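Local coordinates for protein possible thiamine biosynthesis enzyme (Candida albicans, PDB 2X7Q) that is of uncertain function but has the fold of a periplasmic binding protein and probably binds a small solute, perhaps one linked to thiamine biosynthesis, at residues A[101-106]-A[173-178]; A[121-126]-A[147-152]; A[157-162]-A[187-192]. The protein carries 1 engineered substitution. All coordinates share one frame; numbering follows the deposited sequence.

Contact 1 of 3, residues A[101-106]-A[173-178]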
loop_
_atom_site.group_PDB
_atom_site.type_symbol
_atom_site.label_atom_id
_atom_site.label_comp_id
_atom_site.label_asym_id
_atom_site.label_seq_id
_atom_site.Cartn_x
_atom_site.Cartn_y
_atom_site.Cartn_z
ATOM N N TRP A 101 2.176 6.949 -8.409
ATOM C CA TRP A 101 0.851 6.778 -8.995
ATOM C C TRP A 101 0.795 7.331 -10.414
ATOM O O TRP A 101 1.279 8.427 -10.682
ATOM C CB TRP A 101 -0.211 7.455 -8.129
ATOM C CG TRP A 101 -0.512 6.711 -6.863
ATOM C CD1 TRP A 101 0.113 6.854 -5.657
ATOM C CD2 TRP A 101 -1.517 5.709 -6.674
ATOM N NE1 TRP A 101 -0.441 6.001 -4.732
ATOM C CE2 TRP A 101 -1.446 5.284 -5.335
ATOM C CE3 TRP A 101 -2.473 5.124 -7.514
ATOM C CZ2 TRP A 101 -2.290 4.309 -4.811
ATOM C CZ3 TRP A 101 -3.312 4.156 -6.993
ATOM C CH2 TRP A 101 -3.215 3.758 -5.656
ATOM N N ALA A 102 0.198 6.564 -11.321
ATOM C CA ALA A 102 0.071 6.981 -12.711
ATOM C C ALA A 102 -1.392 7.247 -13.064
ATOM O O ALA A 102 -2.273 6.429 -12.777
ATOM C CB ALA A 102 0.660 5.927 -13.636
ATOM N N VAL A 103 -1.643 8.391 -13.694
ATOM C CA VAL A 103 -2.990 8.758 -14.109
ATOM C C VAL A 103 -3.226 8.309 -15.547
ATOM O O VAL A 103 -2.497 8.706 -16.457
ATOM C CB VAL A 103 -3.211 10.274 -14.001
ATOM C CG1 VAL A 103 -4.648 10.627 -14.351
ATOM C CG2 VAL A 103 -2.869 10.759 -12.598
ATOM N N SER A 104 -4.246 7.481 -15.750
ATOM C CA SER A 104 -4.499 6.904 -17.066
ATOM C C SER A 104 -5.861 7.298 -17.627
ATOM O O SER A 104 -6.777 7.644 -16.881
ATOM C CB SER A 104 -4.394 5.379 -17.009
ATOM O OG SER A 104 -3.142 4.968 -16.492
ATOM N N THR A 105 -5.978 7.240 -18.951
ATOM C CA THR A 105 -7.248 7.464 -19.627
ATOM C C THR A 105 -7.344 6.538 -20.833
ATOM O O THR A 105 -6.419 5.774 -21.111
ATOM C CB THR A 105 -7.406 8.929 -20.079
ATOM O OG1 THR A 105 -8.731 9.140 -20.586
ATOM C CG2 THR A 105 -6.393 9.271 -21.161
ATOM N N GLY A 106 -8.465 6.607 -21.545
ATOM C CA GLY A 106 -8.675 5.773 -22.714
ATOM C C GLY A 106 -7.606 5.962 -23.772
ATOM O O GLY A 106 -6.874 6.949 -23.754
ATOM N N ALA A 173 -10.696 9.313 -16.160
ATOM C CA ALA A 173 -9.377 8.824 -15.773
ATOM C C ALA A 173 -9.410 8.062 -14.452
ATOM O O ALA A 173 -10.356 8.184 -13.673
ATOM C CB ALA A 173 -8.388 9.975 -15.689
ATOM N N PHE A 174 -8.367 7.271 -14.214
ATOM C CA PHE A 174 -8.202 6.555 -12.956
ATOM C C PHE A 174 -6.726 6.560 -12.573
ATOM O O PHE A 174 -5.866 6.844 -13.406
ATOM C CB PHE A 174 -8.723 5.120 -13.076
ATOM C CG PHE A 174 -7.889 4.242 -13.968
ATOM C CD1 PHE A 174 -8.121 4.197 -15.333
ATOM C CD2 PHE A 174 -6.879 3.453 -13.439
ATOM C CE1 PHE A 174 -7.359 3.386 -16.155
ATOM C CE2 PHE A 174 -6.114 2.643 -14.255
ATOM C CZ PHE A 174 -6.353 2.610 -15.614
HETATM N N MSE A 175 -6.431 6.248 -11.318
HETATM C CA MSE A 175 -5.052 6.247 -10.848
HETATM C C MSE A 175 -4.634 4.859 -10.367
HETATM O O MSE A 175 -5.363 4.199 -9.621
HETATM C CB MSE A 175 -4.864 7.281 -9.737
HETATM C CG MSE A 175 -5.235 8.691 -10.143
HETATM SE SE MSE A 175 -5.010 9.984 -8.713
HETATM C CE MSE A 175 -3.129 9.692 -8.340
ATOM N N TRP A 176 -3.458 4.419 -10.800
ATOM C CA TRP A 176 -2.966 3.092 -10.452
ATOM C C TRP A 176 -1.442 3.097 -10.424
ATOM O O TRP A 176 -0.807 3.937 -11.062
ATOM C CB TRP A 176 -3.478 2.064 -11.462
ATOM C CG TRP A 176 -3.712 0.705 -10.879
ATOM C CD1 TRP A 176 -2.942 -0.407 -11.052
ATOM C CD2 TRP A 176 -4.797 0.313 -10.023
ATOM N NE1 TRP A 176 -3.480 -1.467 -10.361
ATOM C CE2 TRP A 176 -4.613 -1.051 -9.723
ATOM C CE3 TRP A 176 -5.898 0.986 -9.488
ATOM C CZ2 TRP A 176 -5.499 -1.755 -8.905
ATOM C CZ3 TRP A 176 -6.773 0.283 -8.678
ATOM C CH2 TRP A 176 -6.568 -1.072 -8.394
ATOM N N GLU A 177 -0.859 2.165 -9.678
ATOM C CA GLU A 177 0.593 2.083 -9.570
ATOM C C GLU A 177 1.225 2.044 -10.960
ATOM O O GLU A 177 0.769 1.312 -11.837
ATOM C CB GLU A 177 1.003 0.860 -8.745
ATOM C CG GLU A 177 2.464 0.855 -8.321
ATOM C CD GLU A 177 3.394 0.434 -9.442
ATOM O OE1 GLU A 177 3.180 -0.655 -10.016
ATOM O OE2 GLU A 177 4.337 1.193 -9.750
ATOM N N TYR A 178 2.268 2.845 -11.153
ATOM C CA TYR A 178 2.878 3.022 -12.471
ATOM C C TYR A 178 3.305 1.721 -13.143
ATOM O O TYR A 178 2.795 1.374 -14.207
ATOM C CB TYR A 178 4.072 3.979 -12.392
ATOM C CG TYR A 178 4.857 4.071 -13.682
ATOM C CD1 TYR A 178 4.332 4.721 -14.793
ATOM C CD2 TYR A 178 6.124 3.509 -13.789
ATOM C CE1 TYR A 178 5.043 4.805 -15.973
ATOM C CE2 TYR A 178 6.842 3.589 -14.967
ATOM C CZ TYR A 178 6.296 4.237 -16.056
ATOM O OH TYR A 178 7.006 4.320 -17.235
#

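Contact 2 of 3, residues A[121-126]-A[147-152]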
loop_
_atom_site.group_PDB
_atom_site.type_symbol
_atom_site.label_atom_id
_atom_site.label_comp_id
_atom_site.label_asym_id
_atom_site.label_seq_id
_atom_site.Cartn_x
_atom_site.Cartn_y
_atom_site.Cartn_z
ATOM N N ILE A 121 -13.995 10.386 -12.110
ATOM C CA ILE A 121 -12.843 9.625 -11.641
ATOM C C ILE A 121 -13.206 8.184 -11.302
ATOM O O ILE A 121 -14.023 7.934 -10.417
ATOM C CB ILE A 121 -12.204 10.282 -10.402
ATOM C CG1 ILE A 121 -11.770 11.715 -10.724
ATOM C CG2 ILE A 121 -11.020 9.461 -9.915
ATOM C CD1 ILE A 121 -10.782 11.813 -11.866
ATOM N N GLY A 122 -12.591 7.241 -12.008
ATOM C CA GLY A 122 -12.818 5.831 -11.752
ATOM C C GLY A 122 -11.925 5.318 -10.640
ATOM O O GLY A 122 -10.713 5.544 -10.648
ATOM N N VAL A 123 -12.528 4.632 -9.676
ATOM C CA VAL A 123 -11.782 4.076 -8.556
ATOM C C VAL A 123 -12.180 2.626 -8.319
ATOM O O VAL A 123 -13.307 2.234 -8.608
ATOM C CB VAL A 123 -12.018 4.876 -7.262
ATOM C CG1 VAL A 123 -11.606 6.327 -7.448
ATOM C CG2 VAL A 123 -13.476 4.779 -6.837
ATOM N N SER A 124 -11.250 1.831 -7.803
ATOM C CA SER A 124 -11.547 0.454 -7.442
ATOM C C SER A 124 -12.639 0.441 -6.380
ATOM O O SER A 124 -13.659 -0.224 -6.534
ATOM C CB SER A 124 -10.291 -0.247 -6.926
ATOM O OG SER A 124 -9.750 0.423 -5.797
ATOM N N ARG A 125 -12.414 1.193 -5.308
ATOM C CA ARG A 125 -13.377 1.301 -4.216
ATOM C C ARG A 125 -13.237 2.653 -3.529
ATOM O O ARG A 125 -12.190 3.297 -3.614
ATOM C CB ARG A 125 -13.156 0.169 -3.208
ATOM C CG ARG A 125 -11.866 0.315 -2.427
ATOM C CD ARG A 125 -11.460 -0.983 -1.747
ATOM N NE ARG A 125 -10.157 -0.845 -1.109
ATOM C CZ ARG A 125 -8.998 -0.963 -1.748
ATOM N NH1 ARG A 125 -8.981 -1.230 -3.046
ATOM N NH2 ARG A 125 -7.858 -0.811 -1.089
ATOM N N ILE A 126 -14.291 3.073 -2.839
ATOM C CA ILE A 126 -14.250 4.323 -2.094
ATOM C C ILE A 126 -13.310 4.187 -0.901
ATOM O O ILE A 126 -13.431 3.250 -0.112
ATOM C CB ILE A 126 -15.645 4.741 -1.593
ATOM C CG1 ILE A 126 -16.603 4.923 -2.768
ATOM C CG2 ILE A 126 -15.559 6.023 -0.780
ATOM C CD1 ILE A 126 -16.211 6.036 -3.715
ATOM N N ASP A 147 -15.748 15.166 -7.549
ATOM C CA ASP A 147 -16.949 14.712 -6.853
ATOM C C ASP A 147 -17.713 13.644 -7.633
ATOM O O ASP A 147 -18.718 13.118 -7.157
ATOM C CB ASP A 147 -17.862 15.896 -6.522
ATOM C CG ASP A 147 -18.153 16.768 -7.729
ATOM O OD1 ASP A 147 -18.419 16.221 -8.818
ATOM O OD2 ASP A 147 -18.138 18.007 -7.584
ATOM N N GLN A 148 -17.230 13.327 -8.830
ATOM C CA GLN A 148 -17.811 12.255 -9.632
ATOM C C GLN A 148 -16.917 11.019 -9.588
ATOM O O GLN A 148 -15.817 11.020 -10.143
ATOM C CB GLN A 148 -18.007 12.705 -11.081
ATOM C CG GLN A 148 -19.054 13.796 -11.263
ATOM C CD GLN A 148 -19.386 14.049 -12.721
ATOM O OE1 GLN A 148 -20.166 13.317 -13.328
ATOM N NE2 GLN A 148 -18.794 15.092 -13.289
ATOM N N PHE A 149 -17.392 9.967 -8.932
ATOM C CA PHE A 149 -16.605 8.751 -8.780
ATOM C C PHE A 149 -17.339 7.517 -9.289
ATOM O O PHE A 149 -18.522 7.322 -9.011
ATOM C CB PHE A 149 -16.195 8.552 -7.320
ATOM C CG PHE A 149 -15.318 9.651 -6.783
ATOM C CD1 PHE A 149 -15.843 10.646 -5.975
ATOM C CD2 PHE A 149 -13.967 9.687 -7.089
ATOM C CE1 PHE A 149 -15.039 11.654 -5.482
ATOM C CE2 PHE A 149 -13.158 10.693 -6.601
ATOM C CZ PHE A 149 -13.694 11.679 -5.796
ATOM N N GLN A 150 -16.625 6.682 -10.040
ATOM C CA GLN A 150 -17.196 5.448 -10.571
ATOM C C GLN A 150 -16.556 4.224 -9.925
ATOM O O GLN A 150 -15.411 3.878 -10.227
ATOM C CB GLN A 150 -17.035 5.382 -12.089
ATOM C CG GLN A 150 -17.887 6.388 -12.857
ATOM C CD GLN A 150 -17.376 7.810 -12.732
ATOM O OE1 GLN A 150 -18.158 8.754 -12.619
ATOM N NE2 GLN A 150 -16.058 7.971 -12.753
ATOM N N VAL A 151 -17.286 3.587 -9.014
ATOM C CA VAL A 151 -16.790 2.395 -8.336
ATOM C C VAL A 151 -16.762 1.222 -9.310
ATOM O O VAL A 151 -17.809 0.710 -9.710
ATOM C CB VAL A 151 -17.659 2.037 -7.120
ATOM C CG1 VAL A 151 -17.126 0.787 -6.435
ATOM C CG2 VAL A 151 -17.715 3.203 -6.147
ATOM N N LEU A 152 -15.560 0.800 -9.689
ATOM C CA LEU A 152 -15.401 -0.211 -10.730
ATOM C C LEU A 152 -14.786 -1.517 -10.217
ATOM O O LEU A 152 -14.660 -2.486 -10.966
ATOM C CB LEU A 152 -14.587 0.357 -11.897
ATOM C CG LEU A 152 -15.255 1.534 -12.614
ATOM C CD1 LEU A 152 -14.241 2.361 -13.383
ATOM C CD2 LEU A 152 -16.380 1.057 -13.526
#

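Contact 3 of 3, residues A[157-162]-A[187-192]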
loop_
_atom_site.group_PDB
_atom_site.type_symbol
_atom_site.label_atom_id
_atom_site.label_comp_id
_atom_site.label_asym_id
_atom_site.label_seq_id
_atom_site.Cartn_x
_atom_site.Cartn_y
_atom_site.Cartn_z
ATOM N N ASN A 157 -11.763 -3.357 -15.165
ATOM C CA ASN A 157 -12.938 -2.504 -15.277
ATOM C C ASN A 157 -12.551 -1.030 -15.378
ATOM O O ASN A 157 -13.204 -0.255 -16.074
ATOM C CB ASN A 157 -13.881 -2.726 -14.090
ATOM C CG ASN A 157 -14.649 -4.024 -14.188
ATOM O OD1 ASN A 157 -14.599 -4.709 -15.207
ATOM N ND2 ASN A 157 -15.371 -4.367 -13.127
ATOM N N LEU A 158 -11.487 -0.652 -14.678
ATOM C CA LEU A 158 -10.983 0.715 -14.722
ATOM C C LEU A 158 -10.478 1.067 -16.118
ATOM O O LEU A 158 -10.711 2.167 -16.609
ATOM C CB LEU A 158 -9.871 0.913 -13.691
ATOM C CG LEU A 158 -10.301 0.944 -12.224
ATOM C CD1 LEU A 158 -9.095 0.860 -11.302
ATOM C CD2 LEU A 158 -11.118 2.195 -11.927
ATOM N N ARG A 159 -9.791 0.122 -16.754
ATOM C CA ARG A 159 -9.275 0.329 -18.102
ATOM C C ARG A 159 -10.409 0.375 -19.120
ATOM O O ARG A 159 -10.403 1.202 -20.027
ATOM C CB ARG A 159 -8.276 -0.769 -18.474
ATOM C CG ARG A 159 -7.065 -0.851 -17.560
ATOM C CD ARG A 159 -5.962 -1.691 -18.183
ATOM N NE ARG A 159 -6.436 -3.013 -18.584
ATOM C CZ ARG A 159 -6.399 -4.088 -17.801
ATOM N NH1 ARG A 159 -5.911 -3.999 -16.574
ATOM N NH2 ARG A 159 -6.850 -5.252 -18.246
ATOM N N ASP A 160 -11.380 -0.520 -18.967
ATOM C CA ASP A 160 -12.533 -0.553 -19.862
ATOM C C ASP A 160 -13.371 0.714 -19.706
ATOM O O ASP A 160 -13.929 1.226 -20.676
ATOM C CB ASP A 160 -13.393 -1.787 -19.589
ATOM C CG ASP A 160 -12.701 -3.077 -19.978
ATOM O OD1 ASP A 160 -11.636 -3.012 -20.627
ATOM O OD2 ASP A 160 -13.225 -4.159 -19.642
ATOM N N SER A 161 -13.451 1.220 -18.480
ATOM C CA SER A 161 -14.236 2.415 -18.191
ATOM C C SER A 161 -13.708 3.645 -18.920
ATOM O O SER A 161 -14.464 4.350 -19.587
ATOM C CB SER A 161 -14.266 2.675 -16.688
ATOM O OG SER A 161 -14.971 3.863 -16.395
ATOM N N VAL A 162 -12.409 3.897 -18.792
ATOM C CA VAL A 162 -11.792 5.050 -19.436
ATOM C C VAL A 162 -11.794 4.903 -20.953
ATOM O O VAL A 162 -11.613 5.878 -21.682
ATOM C CB VAL A 162 -10.355 5.286 -18.934
ATOM C CG1 VAL A 162 -10.366 5.720 -17.477
ATOM C CG2 VAL A 162 -9.513 4.035 -19.121
ATOM N N ASN A 187 1.194 -1.521 -24.799
ATOM C CA ASN A 187 0.297 -2.134 -25.774
ATOM C C ASN A 187 -0.804 -1.164 -26.197
ATOM O O ASN A 187 -1.725 -1.529 -26.927
ATOM C CB ASN A 187 -0.294 -3.447 -25.247
ATOM C CG ASN A 187 -1.186 -3.248 -24.038
ATOM O OD1 ASN A 187 -1.516 -2.122 -23.668
ATOM N ND2 ASN A 187 -1.587 -4.349 -23.420
ATOM N N HIS A 188 -0.700 0.070 -25.713
ATOM C CA HIS A 188 -1.570 1.162 -26.136
ATOM C C HIS A 188 -3.050 0.936 -25.829
ATOM O O HIS A 188 -3.917 1.469 -26.518
ATOM C CB HIS A 188 -1.374 1.450 -27.628
ATOM C CG HIS A 188 0.039 1.780 -27.998
ATOM N ND1 HIS A 188 0.577 3.039 -27.840
ATOM C CD2 HIS A 188 1.026 1.012 -28.519
ATOM C CE1 HIS A 188 1.833 3.035 -28.249
ATOM N NE2 HIS A 188 2.130 1.818 -28.667
ATOM N N GLU A 189 -3.335 0.151 -24.794
ATOM C CA GLU A 189 -4.712 -0.034 -24.349
ATOM C C GLU A 189 -5.184 1.203 -23.598
ATOM O O GLU A 189 -6.317 1.656 -23.769
ATOM C CB GLU A 189 -4.845 -1.276 -23.465
ATOM C CG GLU A 189 -6.247 -1.487 -22.910
ATOM C CD GLU A 189 -6.393 -2.796 -22.158
ATOM O OE1 GLU A 189 -5.602 -3.725 -22.424
ATOM O OE2 GLU A 189 -7.309 -2.904 -21.317
ATOM N N ILE A 190 -4.302 1.747 -22.767
ATOM C CA ILE A 190 -4.578 2.989 -22.057
ATOM C C ILE A 190 -3.510 4.033 -22.370
ATOM O O ILE A 190 -2.590 3.782 -23.149
ATOM C CB ILE A 190 -4.669 2.775 -20.536
ATOM C CG1 ILE A 190 -3.402 2.100 -20.011
ATOM C CG2 ILE A 190 -5.898 1.952 -20.186
ATOM C CD1 ILE A 190 -3.431 1.818 -18.524
ATOM N N LYS A 191 -3.636 5.206 -21.757
ATOM C CA LYS A 191 -2.766 6.330 -22.076
ATOM C C LYS A 191 -2.483 7.193 -20.851
ATOM O O LYS A 191 -3.405 7.692 -20.208
ATOM C CB LYS A 191 -3.400 7.173 -23.182
ATOM C CG LYS A 191 -2.692 8.477 -23.477
ATOM C CD LYS A 191 -3.351 9.170 -24.660
ATOM C CE LYS A 191 -4.867 9.130 -24.542
ATOM N NZ LYS A 191 -5.546 9.685 -25.740
ATOM N N GLN A 192 -1.202 7.362 -20.535
ATOM C CA GLN A 192 -0.799 8.151 -19.375
ATOM C C GLN A 192 -0.896 9.645 -19.654
ATOM O O GLN A 192 -0.472 10.117 -20.710
ATOM C CB GLN A 192 0.627 7.797 -18.949
ATOM C CG GLN A 192 1.168 8.664 -17.823
ATOM C CD GLN A 192 2.600 8.331 -17.466
ATOM O OE1 GLN A 192 3.450 9.216 -17.375
ATOM N NE2 GLN A 192 2.875 7.050 -17.261
HETATM O O HOH W 1 -9.668 -1.448 -21.780
#

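Contact 1 of 3, residues A[101-106]-A[173-178]
Ala-102 and Ser-104 pair with Trp-176 and Phe-174 through four backbone hydrogen bonds that knit strand 100-106 to strand 173-177 in antiparallel fashion. Ala-102 N reaches Trp-176 O at 2.8 Å, and Ser-104 N reaches Phe-174 O at 2.9 Å with 174° at the hydrogen. The return bonds, from Trp-176 N to Ala-102 O and from Phe-174 N to Ser-104 O, are both 3.1 Å.

Apolar contacts fill one face of the sheet. Val-103 has CG1 anti to the backbone N (chi1 -176°), near Ala-173 CB, and its CG2 meets CG of Met-175, a selenomethionine in the crystal, at 4.0 Å. A bend at chi3 (57°) puts Met-175 CE 3.7 Å from Trp-101 CB. Met-133 and Leu-137 of helix 129-141 pack onto this cluster.

Three aromatic rings make further contacts. On the other face, Ser-104 CB sits over the Phe-174 ring in a CH-pi contact, 4.0 Å from the centroid and nearest CE1 and CZ, while the Ser-104 hydroxyl (OG) is hydrogen-bonded to Tyr-185 OH. Ala-102 CB abuts the edge of the Tyr-178 ring at CD1. Trp-101 turns its own ring edge to the partner backbone, CZ3 lying 3.3 Å from Met-175 O.

Where the strand gives way to helix 178-186, Glu-177 is the N-cap, OE2 accepting from Phe-179 N and OE1 pairing with Thr-180 OG1, and a glycerol, probably from the crystallisation liquor, also bonds to OE2.

The backbone bonds thus fix the register and the two faces supply apolar cover, yet Met-175 O is buried without a hydrogen-bonding partner in the model. The aromatic C-H edge of Trp-101 probably offers this carbonyl a weakly polar neighbour.

Contact 2 of 3, residues A[121-126]-A[147-152]
Ile-121 and Phe-149 lie side by side and point the same way, as a directly paired couple on the same face of two parallel strands. Phe-149 has CG anti to its carbonyl carbon (chi1 -62°), which starts the ring off alongside Ile-121; CD2 of Phe-149 is 3.8 Å from Ile-121 CB, and CE2 lies near Ile-121 CG2. Val-123 approaches the same ring obliquely, its CG1 4.1 Å from Phe-149 CD2, so that two alternate residues of one strand share a single aromatic neighbour. Tyr-131 and Ser-134 of helix 129-141 also touch Phe-149.

Further along, Ile-126 returns over the strand end and crosses Val-151 at about a right angle, with Ile-126 CG1 and CD1 both 4.0 Å from Val-151 CG2. On the other face, Leu-152 lays CD1 against the backbone of Gly-122, 4.1 Å from its CA.

The parallel register pairs Ile-121 with Phe-149 and Val-123 with Val-151, and is carried by four backbone bonds. Gln-148 O accepts from Ile-121 N at 2.8 Å, Ile-121 O from Gln-150 N, Gln-150 O from Val-123 N, and Val-123 O from Leu-152 N at 2.9 Å.

Two neighbouring parallel strands joined through helix 129-141 form a beta-alpha-beta crossover, with 148-151 as the outermost strand on its side, an element of the alpha/beta lobes of periplasmic binding proteins.

Contact 3 of 3, residues A[157-162]-A[187-192]
The Arg-159 guanidinium meets Glu-189 at its edge: OE2 lies in the guanidinium plane, 2.9 Å from NE, in a nearly straight, charge-assisted hydrogen bond. The group also makes cation-pi contacts with the rings of Tyr-184 and Phe-155. The Glu-189 carboxylate is turned 76° from the guanidinium, and NE reaches OE2 from above the carboxylate plane. This is a single-point salt bridge, and it ties helix 155-162 to the loop that leads into strand 190-197, an outermost strand of the alpha/beta sheet in this lobe of the binding-protein fold.

The two side chains cross at about a right angle. Arg-159 bends at chi3 (-54°), which places NE at the carboxylate, whereas Glu-189 arrives extended, with CG anti to its backbone N (chi1 177°). Nearer the backbone of Arg-159, Ile-190 CG2 packs 4.0 Å from both Arg-159 CB and Arg-159 CG, and it comes within 4.3 Å of Val-162 CG2. The aliphatic base of the arginine therefore joins an apolar patch while its head serves the ion pair.

Before Glu-189, the chain leaves helix 178-186 by a Schellman motif at His-188. Asn-187 OD1 then accepts from Glu-189 N at 3.1 Å, an Asx turn that probably helps to orient the backbone at Glu-189.

A second acid, Asp-160, stands close to the pair, and repulsion between the two carboxylates is probably eased by Arg-159 and by solvent. One water donates to both, lying 2.8 Å from Asp-160 OD1 and 2.8 Å from Glu-189 OE2.

Contacts 1 and 2 pair strands of one five-stranded sheet, ordered 148-151, 120-123, 173-177, 100-106, 190-197, a topology consistent with a type II periplasmic binding protein lobe; contact 3 packs a helix against the outermost strand 190-197. Contact 1 holds the middle, with contact 2 centred about 12 Å away and contact 3 about 8 Å away. Ala-173 O probably hydrogen-bonds to Gly-122 N (2.9 Å), coupling contacts 1 and 2, as does Thr-105 N to Lys-191 O (2.9 Å) for contacts 1 and 3. Leu-152 O probably hydrogen-bonds to Asn-157 ND2 (3.0 Å), joining contacts 2 and 3. At Glu-177, contact 1 also touches His-25 and a glycerol, which may mark the pocket between the lobes.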